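Local coordinates for protein D-lactate dehydrogenase (Fermentative) (Pseudomonas aeruginosa, PDB 6ABJ) that probably catalyses the NADH-dependent interconversion of pyruvate and D-lactate, as a tetrameric member of the D-isomer specific 2-hydroxyacid dehydrogenase family, at residues B[17-25]-B[54-65]; B[31-41]-B[324-335]. All coordinates share one frame; numbering follows the deposited sequence.

Contact 1: residues B[17-25]-B[54-65]; sequences MRILFFSSQ and TAVLAQGFEVVC
The Phe-61 ring is sandwiched: Leu-20 CB lies over one face, 3.9 Å from the ring centroid in a CH-pi contact, and the Arg-18 guanidinium stacks on the opposite face, planes 17° apart. Arg-18 CZ sits 3.8 Å from the Phe-61 centroid, a cation-pi stack. A bend at chi3 (-48°) folds the arginine back over the ring, and at the guanidinium edge NH2 gives a nearly straight hydrogen bond of 3.0 Å to Gly-60 O, which it meets from above the carbonyl plane. Stack and bond together fix the rotation of this group against the type II turn Ala-58 to Phe-61. The Phe-21 ring carries Cys-65 CB over one face, with SG obliquely placed 3.5 Å from Phe-21 CE2. Phe-22 turns its edge to Thr-54 O and Ala-58 CB. Leu-20, its CG anti to the backbone N (chi1 179°), lays CD2 on Ala-58, 3.8 Å from Ala-58 CB.

Between these groups, which lie on both faces of the sheet, two parallel strands pair in the register Ile-19/Val-63, Leu-20/Val-64, Phe-21/Cys-65. Leu-20 N bonds Val-63 O, Cys-65 N bonds Leu-20 O at 2.7 Å, and Phe-22 N bonds Cys-65 O; Val-63 N to Arg-18 O is weak. Strand 18-21 is flanked on its other edge by strand 42-45; helix 317-335 packs on Ile-19, and helix 74-82 on Val-64 and Ala-58.

Contact 2: residues B[31-41]-B[324-335]; sequences SFQASNHRHGF and ADTTLDNIAAWQ
Apolar packing centres on Leu-328 and Ala-324, set against the aromatic side chains of 31-41. Ala-324 CB stands almost exactly over the centre of the Phe-32 ring, 3.7 Å from its centroid and 6° off the normal, a CH-pi contact; Leu-328 CD2 and Thr-327 CB meet the same ring at its edge. The two branches of Leu-328 part company: CD2 goes to Phe-32, while CD1 rests 3.7 Å from Asn-36 N. Leu-328 CB lies 3.5 Å from His-39 CD2. Farther along the helix Phe-41 runs alongside Leu-328 and Ile-331 in the opposite direction, its CE2 4.0 Å from Ile-331 CG2, and presents an edge to Leu-328 O and Ala-332 CB.

Polar contacts gather on Asp-325. Ser-35, with OG anti to the backbone N (chi1 177°), donates a 2.6 Å hydrogen bond to the anti lone pair of Asp-325 OD1. The same oxygen takes a 3.0 Å salt bridge from Arg-38 NH2, guanidinium and carboxylate planes being nearly perpendicular; Arg-38 is poorly ordered, so this link is probably loose. His-39 NE2 lies 3.1 Å from Asp-329 OD1, which sits at the ring edge.

Within 31-41, the Asn-36 amide both accepts from Phe-41 N and donates to Phe-41 O, tying down the turn that carries His-39 and Phe-41.

The axes of 31-35 and 324-335 approach to 9.1 Å and cross at -58°. In this alpha/beta fold, helix 26-35 and the turn leading to strand 42-45 pack on near-C-terminal helix 317-335, on the parallel-sheet face bearing Ile-19 and Phe-21, covering the chain's first beta-alpha-beta unit.

In the fold
Contacts 1 and 2 have centres 15 Å apart and interlock along the chain: strand 18-21 leads into helix 26-35, then come strands 42-45 and 63-66, while helix 317-335 returns from the far end of the sequence. Both belong to the same five-stranded parallel sheet and its helical cover, apart from the seven-stranded Rossmann-type sheet. Contact 1 joins two neighbouring strands, and contact 2 packs helices on the sheet face bearing Ile-19 and Phe-21. They meet where Phe-21 packs against Phe-32 and Ile-19 against Phe-41. The N-terminal strands and the near-C-terminal helix thus build one domain, whereas the sequence between 65 and 324 holds the known NADH-binding residues, Gln-170 to Phe-314.

Contact 1: residues B[17-25]-B[54-65]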
loop_
_atom_site.group_PDB
_atom_site.type_symbol
_atom_site.label_atom_id
_atom_site.label_comp_id
_atom_site.label_asym_id
_atom_site.label_seq_id
_atom_site.Cartn_x
_atom_site.Cartn_y
_atom_site.Cartn_z
ATOM N N MET B 17 -2.015 -32.628 33.200
ATOM C CA MET B 17 -1.216 -32.856 31.954
ATOM C C MET B 17 -0.906 -31.488 31.348
ATOM O O MET B 17 -1.825 -30.731 31.032
ATOM C CB MET B 17 -1.983 -33.679 30.917
ATOM C CG MET B 17 -1.262 -33.800 29.574
ATOM S SD MET B 17 -0.305 -35.320 29.389
ATOM C CE MET B 17 -1.522 -36.391 28.610
ATOM N N ARG B 18 0.387 -31.202 31.168
ATOM C CA ARG B 18 0.847 -29.869 30.811
ATOM C C ARG B 18 1.326 -29.873 29.349
ATOM O O ARG B 18 2.007 -30.828 28.915
ATOM C CB ARG B 18 1.963 -29.372 31.750
ATOM C CG ARG B 18 1.584 -29.356 33.232
ATOM C CD ARG B 18 2.541 -28.503 34.058
ATOM N NE ARG B 18 3.952 -28.818 33.761
ATOM C CZ ARG B 18 4.957 -27.940 33.759
ATOM N NH1 ARG B 18 4.726 -26.663 33.988
ATOM N NH2 ARG B 18 6.204 -28.336 33.496
ATOM N N ILE B 19 0.943 -28.830 28.602
ATOM C CA ILE B 19 1.270 -28.746 27.140
ATOM C C ILE B 19 1.896 -27.391 26.888
ATOM O O ILE B 19 1.343 -26.365 27.299
ATOM C CB ILE B 19 0.034 -28.921 26.215
ATOM C CG1 ILE B 19 -0.698 -30.240 26.489
ATOM C CG2 ILE B 19 0.454 -28.902 24.738
ATOM C CD1 ILE B 19 -2.137 -30.270 26.044
ATOM N N LEU B 20 3.110 -27.410 26.339
ATOM C CA LEU B 20 3.800 -26.194 25.956
ATOM C C LEU B 20 3.679 -26.004 24.433
ATOM O O LEU B 20 4.137 -26.850 23.658
ATOM C CB LEU B 20 5.288 -26.210 26.390
ATOM C CG LEU B 20 6.105 -24.958 26.013
ATOM C CD1 LEU B 20 5.551 -23.688 26.661
ATOM C CD2 LEU B 20 7.570 -25.177 26.389
ATOM N N PHE B 21 3.090 -24.869 24.025
ATOM C CA PHE B 21 2.978 -24.491 22.609
ATOM C C PHE B 21 4.092 -23.517 22.198
ATOM O O PHE B 21 4.253 -22.499 22.857
ATOM C CB PHE B 21 1.654 -23.765 22.376
ATOM C CG PHE B 21 0.421 -24.619 22.593
ATOM C CD1 PHE B 21 -0.006 -24.959 23.886
ATOM C CD2 PHE B 21 -0.325 -25.047 21.509
ATOM C CE1 PHE B 21 -1.152 -25.734 24.071
ATOM C CE2 PHE B 21 -1.475 -25.788 21.681
ATOM C CZ PHE B 21 -1.881 -26.157 22.974
ATOM N N PHE B 22 4.873 -23.884 21.175
ATOM C CA PHE B 22 5.870 -23.028 20.628
ATOM C C PHE B 22 5.230 -22.371 19.376
ATOM O O PHE B 22 4.197 -22.849 18.887
ATOM C CB PHE B 22 7.131 -23.781 20.217
ATOM C CG PHE B 22 7.992 -24.185 21.346
ATOM C CD1 PHE B 22 8.980 -23.336 21.828
ATOM C CD2 PHE B 22 7.791 -25.434 21.977
ATOM C CE1 PHE B 22 9.777 -23.705 22.902
ATOM C CE2 PHE B 22 8.582 -25.803 23.067
ATOM C CZ PHE B 22 9.586 -24.934 23.523
ATOM N N SER B 23 5.811 -21.243 18.969
ATOM C CA SER B 23 5.351 -20.423 17.796
ATOM C C SER B 23 3.872 -20.014 17.919
ATOM O O SER B 23 3.140 -20.009 16.973
ATOM C CB SER B 23 5.649 -21.158 16.499
ATOM O OG SER B 23 7.075 -21.375 16.323
ATOM N N SER B 24 3.460 -19.669 19.123
ATOM C CA SER B 24 2.038 -19.432 19.431
ATOM C C SER B 24 1.550 -18.103 18.892
ATOM O O SER B 24 2.263 -17.099 18.986
ATOM C CB SER B 24 1.820 -19.449 20.927
ATOM O OG SER B 24 2.225 -20.703 21.504
ATOM N N GLN B 25 0.357 -18.124 18.312
ATOM C CA GLN B 25 -0.295 -16.917 17.793
ATOM C C GLN B 25 -1.524 -16.758 18.652
ATOM O O GLN B 25 -2.001 -17.722 19.260
ATOM C CB GLN B 25 -0.759 -17.146 16.338
ATOM C CG GLN B 25 0.372 -17.460 15.381
ATOM C CD GLN B 25 1.246 -16.260 15.204
ATOM O OE1 GLN B 25 0.823 -15.116 15.461
ATOM N NE2 GLN B 25 2.488 -16.498 14.848
ATOM N N THR B 54 15.892 -22.698 22.480
ATOM C CA THR B 54 14.610 -22.490 23.204
ATOM C C THR B 54 13.983 -23.825 23.714
ATOM O O THR B 54 12.951 -23.825 24.417
ATOM C CB THR B 54 13.576 -21.829 22.299
ATOM O OG1 THR B 54 13.366 -22.635 21.118
ATOM C CG2 THR B 54 14.059 -20.441 21.884
ATOM N N ALA B 55 14.606 -24.944 23.364
ATOM C CA ALA B 55 14.093 -26.267 23.774
ATOM C C ALA B 55 14.013 -26.383 25.307
ATOM O O ALA B 55 13.117 -27.054 25.871
ATOM C CB ALA B 55 14.972 -27.368 23.199
ATOM N N VAL B 56 14.939 -25.683 25.963
ATOM C CA VAL B 56 15.028 -25.669 27.406
ATOM C C VAL B 56 13.715 -25.207 28.056
ATOM O O VAL B 56 13.407 -25.594 29.180
ATOM C CB VAL B 56 16.251 -24.821 27.874
ATOM C CG1 VAL B 56 16.124 -23.356 27.447
ATOM C CG2 VAL B 56 16.467 -24.981 29.382
ATOM N N LEU B 57 12.932 -24.406 27.344
ATOM C CA LEU B 57 11.632 -23.965 27.861
ATOM C C LEU B 57 10.634 -25.123 28.079
ATOM O O LEU B 57 9.721 -25.032 28.915
ATOM C CB LEU B 57 11.047 -22.908 26.907
ATOM C CG LEU B 57 11.833 -21.590 26.862
ATOM C CD1 LEU B 57 11.312 -20.687 25.742
ATOM C CD2 LEU B 57 11.778 -20.866 28.199
ATOM N N ALA B 58 10.801 -26.191 27.290
ATOM C CA ALA B 58 9.965 -27.387 27.367
ATOM C C ALA B 58 10.421 -28.379 28.448
ATOM O O ALA B 58 9.870 -29.490 28.555
ATOM C CB ALA B 58 9.991 -28.096 26.034
ATOM N N GLN B 59 11.425 -27.991 29.233
ATOM C CA GLN B 59 11.910 -28.865 30.291
ATOM C C GLN B 59 10.784 -29.085 31.317
ATOM O O GLN B 59 10.204 -28.129 31.849
ATOM C CB GLN B 59 13.154 -28.304 30.983
ATOM C CG GLN B 59 13.644 -29.227 32.114
ATOM C CD GLN B 59 15.144 -29.322 32.246
ATOM O OE1 GLN B 59 15.895 -28.463 31.773
ATOM N NE2 GLN B 59 15.595 -30.383 32.906
ATOM N N GLY B 60 10.492 -30.353 31.565
ATOM C CA GLY B 60 9.488 -30.742 32.531
ATOM C C GLY B 60 8.092 -30.805 31.954
ATOM O O GLY B 60 7.159 -31.113 32.676
ATOM N N PHE B 61 7.925 -30.460 30.673
ATOM C CA PHE B 61 6.615 -30.502 30.032
ATOM C C PHE B 61 6.486 -31.810 29.296
ATOM O O PHE B 61 7.362 -32.206 28.478
ATOM C CB PHE B 61 6.420 -29.330 29.029
ATOM C CG PHE B 61 6.115 -28.007 29.670
ATOM C CD1 PHE B 61 4.795 -27.639 29.887
ATOM C CD2 PHE B 61 7.127 -27.131 30.051
ATOM C CE1 PHE B 61 4.462 -26.417 30.457
ATOM C CE2 PHE B 61 6.812 -25.893 30.612
ATOM C CZ PHE B 61 5.468 -25.542 30.813
ATOM N N GLU B 62 5.377 -32.486 29.566
ATOM C CA GLU B 62 5.160 -33.805 29.024
ATOM C C GLU B 62 4.818 -33.786 27.561
ATOM O O GLU B 62 5.135 -34.737 26.807
ATOM C CB GLU B 62 4.018 -34.478 29.768
ATOM C CG GLU B 62 4.237 -35.957 29.782
ATOM C CD GLU B 62 3.432 -36.681 30.825
ATOM O OE1 GLU B 62 2.937 -36.037 31.788
ATOM O OE2 GLU B 62 3.303 -37.898 30.642
ATOM N N VAL B 63 4.159 -32.689 27.165
ATOM C CA VAL B 63 3.718 -32.566 25.787
ATOM C C VAL B 63 4.121 -31.214 25.254
ATOM O O VAL B 63 4.015 -30.202 25.969
ATOM C CB VAL B 63 2.202 -32.742 25.636
ATOM C CG1 VAL B 63 1.794 -32.591 24.157
ATOM C CG2 VAL B 63 1.794 -34.105 26.183
ATOM N N VAL B 64 4.662 -31.235 24.042
ATOM C CA VAL B 64 4.992 -29.982 23.341
ATOM C C VAL B 64 4.190 -29.950 22.069
ATOM O O VAL B 64 4.077 -30.963 21.357
ATOM C CB VAL B 64 6.520 -29.746 23.147
ATOM C CG1 VAL B 64 7.243 -29.794 24.482
ATOM C CG2 VAL B 64 7.139 -30.714 22.175
ATOM N N CYS B 65 3.573 -28.788 21.803
ATOM C CA CYS B 65 2.727 -28.648 20.632
ATOM C C CYS B 65 3.417 -27.697 19.640
ATOM O O CYS B 65 3.710 -26.563 19.995
ATOM C CB CYS B 65 1.315 -28.146 20.998
ATOM S SG CYS B 65 0.304 -27.910 19.491
#

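Contact 2: residues B[31-41]-B[324-335]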
loop_
_atom_site.group_PDB
_atom_site.type_symbol
_atom_site.label_atom_id
_atom_site.label_comp_id
_atom_site.label_asym_id
_atom_site.label_seq_id
_atom_site.Cartn_x
_atom_site.Cartn_y
_atom_site.Cartn_z
ATOM N N SER B 31 -8.333 -20.655 19.993
ATOM C CA SER B 31 -8.996 -21.869 19.552
ATOM C C SER B 31 -8.752 -23.011 20.565
ATOM O O SER B 31 -9.669 -23.758 20.919
ATOM C CB SER B 31 -8.520 -22.309 18.147
ATOM O OG SER B 31 -7.060 -22.356 18.006
ATOM N N PHE B 32 -7.507 -23.140 21.018
ATOM C CA PHE B 32 -7.159 -24.264 21.938
ATOM C C PHE B 32 -7.789 -24.046 23.297
ATOM O O PHE B 32 -8.222 -24.989 23.925
ATOM C CB PHE B 32 -5.641 -24.429 22.046
ATOM C CG PHE B 32 -5.071 -25.327 20.991
ATOM C CD1 PHE B 32 -5.102 -26.694 21.160
ATOM C CD2 PHE B 32 -4.590 -24.826 19.787
ATOM C CE1 PHE B 32 -4.616 -27.523 20.201
ATOM C CE2 PHE B 32 -4.097 -25.668 18.817
ATOM C CZ PHE B 32 -4.098 -27.022 19.018
ATOM N N GLN B 33 -7.868 -22.802 23.765
ATOM C CA GLN B 33 -8.623 -22.595 25.025
ATOM C C GLN B 33 -10.072 -23.015 24.950
ATOM O O GLN B 33 -10.565 -23.639 25.875
ATOM C CB GLN B 33 -8.479 -21.190 25.557
ATOM C CG GLN B 33 -7.075 -21.069 26.086
ATOM C CD GLN B 33 -6.753 -19.788 26.770
ATOM O OE1 GLN B 33 -7.395 -18.772 26.562
ATOM N NE2 GLN B 33 -5.732 -19.839 27.610
ATOM N N ALA B 34 -10.732 -22.746 23.847
ATOM C CA ALA B 34 -12.128 -23.126 23.714
ATOM C C ALA B 34 -12.261 -24.636 23.599
ATOM O O ALA B 34 -13.171 -25.235 24.196
ATOM C CB ALA B 34 -12.730 -22.452 22.493
ATOM N N SER B 35 -11.326 -25.250 22.862
ATOM C CA SER B 35 -11.380 -26.676 22.657
ATOM C C SER B 35 -11.078 -27.457 23.956
ATOM O O SER B 35 -11.529 -28.589 24.133
ATOM C CB SER B 35 -10.399 -27.064 21.554
ATOM O OG SER B 35 -10.423 -28.473 21.420
ATOM N N ASN B 36 -10.342 -26.837 24.848
ATOM C CA ASN B 36 -9.939 -27.427 26.143
ATOM C C ASN B 36 -11.093 -27.561 27.174
ATOM O O ASN B 36 -10.916 -28.187 28.215
ATOM C CB ASN B 36 -8.795 -26.593 26.752
ATOM C CG ASN B 36 -7.981 -27.350 27.799
ATOM O OD1 ASN B 36 -7.736 -28.585 27.710
ATOM N ND2 ASN B 36 -7.550 -26.614 28.801
ATOM N N HIS B 37 -12.283 -27.045 26.850
ATOM C CA HIS B 37 -13.463 -27.128 27.735
ATOM C C HIS B 37 -13.910 -28.569 27.978
ATOM O O HIS B 37 -14.645 -28.820 28.910
ATOM C CB HIS B 37 -14.646 -26.270 27.221
ATOM C CG HIS B 37 -14.379 -24.787 27.237
ATOM N ND1 HIS B 37 -13.378 -24.211 27.995
ATOM C CD2 HIS B 37 -14.998 -23.761 26.599
ATOM C CE1 HIS B 37 -13.385 -22.901 27.816
ATOM N NE2 HIS B 37 -14.358 -22.602 26.973
ATOM N N ARG B 38 -13.451 -29.512 27.161
ATOM C CA ARG B 38 -13.724 -30.930 27.373
ATOM C C ARG B 38 -12.438 -31.720 27.660
ATOM O O ARG B 38 -12.426 -32.919 27.513
ATOM C CB ARG B 38 -14.487 -31.527 26.161
ATOM C CG ARG B 38 -14.139 -30.902 24.800
ATOM C CD ARG B 38 -14.975 -29.625 24.625
ATOM N NE ARG B 38 -14.683 -28.918 23.387
ATOM C CZ ARG B 38 -15.135 -29.288 22.191
ATOM N NH1 ARG B 38 -15.897 -30.365 22.054
ATOM N NH2 ARG B 38 -14.825 -28.578 21.117
ATOM N N HIS B 39 -11.367 -31.055 28.091
ATOM C CA HIS B 39 -10.154 -31.766 28.493
ATOM C C HIS B 39 -9.581 -31.265 29.802
ATOM O O HIS B 39 -9.169 -32.062 30.620
ATOM C CB HIS B 39 -9.062 -31.699 27.406
ATOM C CG HIS B 39 -9.451 -32.365 26.131
ATOM N ND1 HIS B 39 -9.443 -33.738 25.969
ATOM C CD2 HIS B 39 -9.907 -31.850 24.965
ATOM C CE1 HIS B 39 -9.876 -34.042 24.761
ATOM N NE2 HIS B 39 -10.163 -32.911 24.134
ATOM N N GLY B 40 -9.490 -29.958 29.988
ATOM C CA GLY B 40 -8.906 -29.405 31.212
ATOM C C GLY B 40 -7.401 -29.582 31.289
ATOM O O GLY B 40 -6.829 -29.702 32.385
ATOM N N PHE B 41 -6.738 -29.618 30.144
ATOM C CA PHE B 41 -5.297 -29.662 30.177
ATOM C C PHE B 41 -4.756 -28.307 30.669
ATOM O O PHE B 41 -5.452 -27.312 30.687
ATOM C CB PHE B 41 -4.755 -30.047 28.790
ATOM C CG PHE B 41 -5.196 -31.427 28.299
ATOM C CD1 PHE B 41 -5.416 -32.494 29.179
ATOM C CD2 PHE B 41 -5.345 -31.675 26.931
ATOM C CE1 PHE B 41 -5.796 -33.757 28.700
ATOM C CE2 PHE B 41 -5.695 -32.937 26.447
ATOM C CZ PHE B 41 -5.921 -33.986 27.326
ATOM N N ALA B 324 -7.768 -27.714 16.718
ATOM C CA ALA B 324 -7.578 -27.761 18.190
ATOM C C ALA B 324 -8.208 -28.997 18.810
ATOM O O ALA B 324 -7.552 -29.659 19.615
ATOM C CB ALA B 324 -8.130 -26.512 18.819
ATOM N N ASP B 325 -9.442 -29.320 18.418
ATOM C CA ASP B 325 -10.180 -30.498 18.896
ATOM C C ASP B 325 -9.409 -31.781 18.531
ATOM O O ASP B 325 -9.220 -32.681 19.343
ATOM C CB ASP B 325 -11.557 -30.580 18.193
ATOM C CG ASP B 325 -12.541 -29.517 18.641
ATOM O OD1 ASP B 325 -12.278 -28.746 19.555
ATOM O OD2 ASP B 325 -13.625 -29.476 18.052
ATOM N N THR B 326 -8.985 -31.871 17.277
ATOM C CA THR B 326 -8.240 -32.989 16.800
ATOM C C THR B 326 -6.937 -33.130 17.592
ATOM O O THR B 326 -6.606 -34.239 18.063
ATOM C CB THR B 326 -8.027 -32.916 15.291
ATOM O OG1 THR B 326 -9.310 -33.175 14.676
ATOM C CG2 THR B 326 -7.101 -33.980 14.859
ATOM N N THR B 327 -6.224 -32.024 17.802
ATOM C CA THR B 327 -4.918 -32.095 18.459
ATOM C C THR B 327 -5.079 -32.505 19.961
ATOM O O THR B 327 -4.349 -33.369 20.440
ATOM C CB THR B 327 -4.201 -30.759 18.318
ATOM O OG1 THR B 327 -3.988 -30.502 16.911
ATOM C CG2 THR B 327 -2.884 -30.741 19.058
ATOM N N LEU B 328 -6.040 -31.907 20.670
ATOM C CA LEU B 328 -6.303 -32.274 22.052
ATOM C C LEU B 328 -6.803 -33.733 22.163
ATOM O O LEU B 328 -6.340 -34.487 23.051
ATOM C CB LEU B 328 -7.253 -31.259 22.724
ATOM C CG LEU B 328 -6.674 -29.832 22.850
ATOM C CD1 LEU B 328 -7.501 -28.932 23.752
ATOM C CD2 LEU B 328 -5.232 -29.813 23.320
ATOM N N ASP B 329 -7.685 -34.157 21.251
ATOM C CA ASP B 329 -8.081 -35.562 21.199
ATOM C C ASP B 329 -6.893 -36.477 20.939
ATOM O O ASP B 329 -6.811 -37.565 21.538
ATOM C CB ASP B 329 -9.195 -35.824 20.181
ATOM C CG ASP B 329 -10.563 -35.276 20.632
ATOM O OD1 ASP B 329 -10.735 -34.905 21.841
ATOM O OD2 ASP B 329 -11.490 -35.264 19.782
ATOM N N ASN B 330 -5.988 -36.084 20.040
ATOM C CA ASN B 330 -4.791 -36.888 19.780
ATOM C C ASN B 330 -3.972 -37.074 21.060
ATOM O O ASN B 330 -3.370 -38.134 21.298
ATOM C CB ASN B 330 -3.862 -36.272 18.707
ATOM C CG ASN B 330 -4.410 -36.352 17.322
ATOM O OD1 ASN B 330 -5.338 -37.106 17.012
ATOM N ND2 ASN B 330 -3.803 -35.540 16.422
ATOM N N ILE B 331 -3.950 -36.028 21.866
ATOM C CA ILE B 331 -3.129 -36.019 23.065
ATOM C C ILE B 331 -3.775 -36.943 24.125
ATOM O O ILE B 331 -3.048 -37.702 24.809
ATOM C CB ILE B 331 -2.910 -34.573 23.597
ATOM C CG1 ILE B 331 -1.897 -33.827 22.711
ATOM C CG2 ILE B 331 -2.333 -34.579 25.012
ATOM C CD1 ILE B 331 -1.865 -32.322 22.920
ATOM N N ALA B 332 -5.107 -36.856 24.250
ATOM C CA ALA B 332 -5.885 -37.709 25.205
ATOM C C ALA B 332 -5.717 -39.177 24.811
ATOM O O ALA B 332 -5.542 -40.061 25.650
ATOM C CB ALA B 332 -7.356 -37.290 25.205
ATOM N N ALA B 333 -5.743 -39.412 23.510
ATOM C CA ALA B 333 -5.574 -40.746 22.955
ATOM C C ALA B 333 -4.182 -41.315 23.227
ATOM O O ALA B 333 -4.037 -42.483 23.679
ATOM C CB ALA B 333 -5.935 -40.778 21.488
ATOM N N TRP B 334 -3.139 -40.527 23.002
ATOM C CA TRP B 334 -1.806 -41.007 23.309
ATOM C C TRP B 334 -1.729 -41.428 24.765
ATOM O O TRP B 334 -1.186 -42.500 25.105
ATOM C CB TRP B 334 -0.754 -39.924 23.024
ATOM C CG TRP B 334 0.586 -40.140 23.711
ATOM C CD1 TRP B 334 1.633 -40.960 23.296
ATOM C CD2 TRP B 334 1.059 -39.542 24.977
ATOM N NE1 TRP B 334 2.681 -40.907 24.179
ATOM C CE2 TRP B 334 2.404 -40.078 25.206
ATOM C CE3 TRP B 334 0.526 -38.651 25.899
ATOM C CZ2 TRP B 334 3.157 -39.725 26.313
ATOM C CZ3 TRP B 334 1.298 -38.304 27.012
ATOM C CH2 TRP B 334 2.580 -38.829 27.211
ATOM N N GLN B 335 -2.249 -40.565 25.631
ATOM C CA GLN B 335 -2.343 -40.773 27.090
ATOM C C GLN B 335 -2.935 -42.130 27.450
ATOM O O GLN B 335 -2.459 -42.785 28.370
ATOM C CB GLN B 335 -3.227 -39.668 27.665
ATOM C CG GLN B 335 -3.076 -39.358 29.124
ATOM C CD GLN B 335 -4.212 -38.431 29.608
ATOM O OE1 GLN B 335 -4.440 -37.305 29.097
ATOM N NE2 GLN B 335 -4.953 -38.922 30.588
#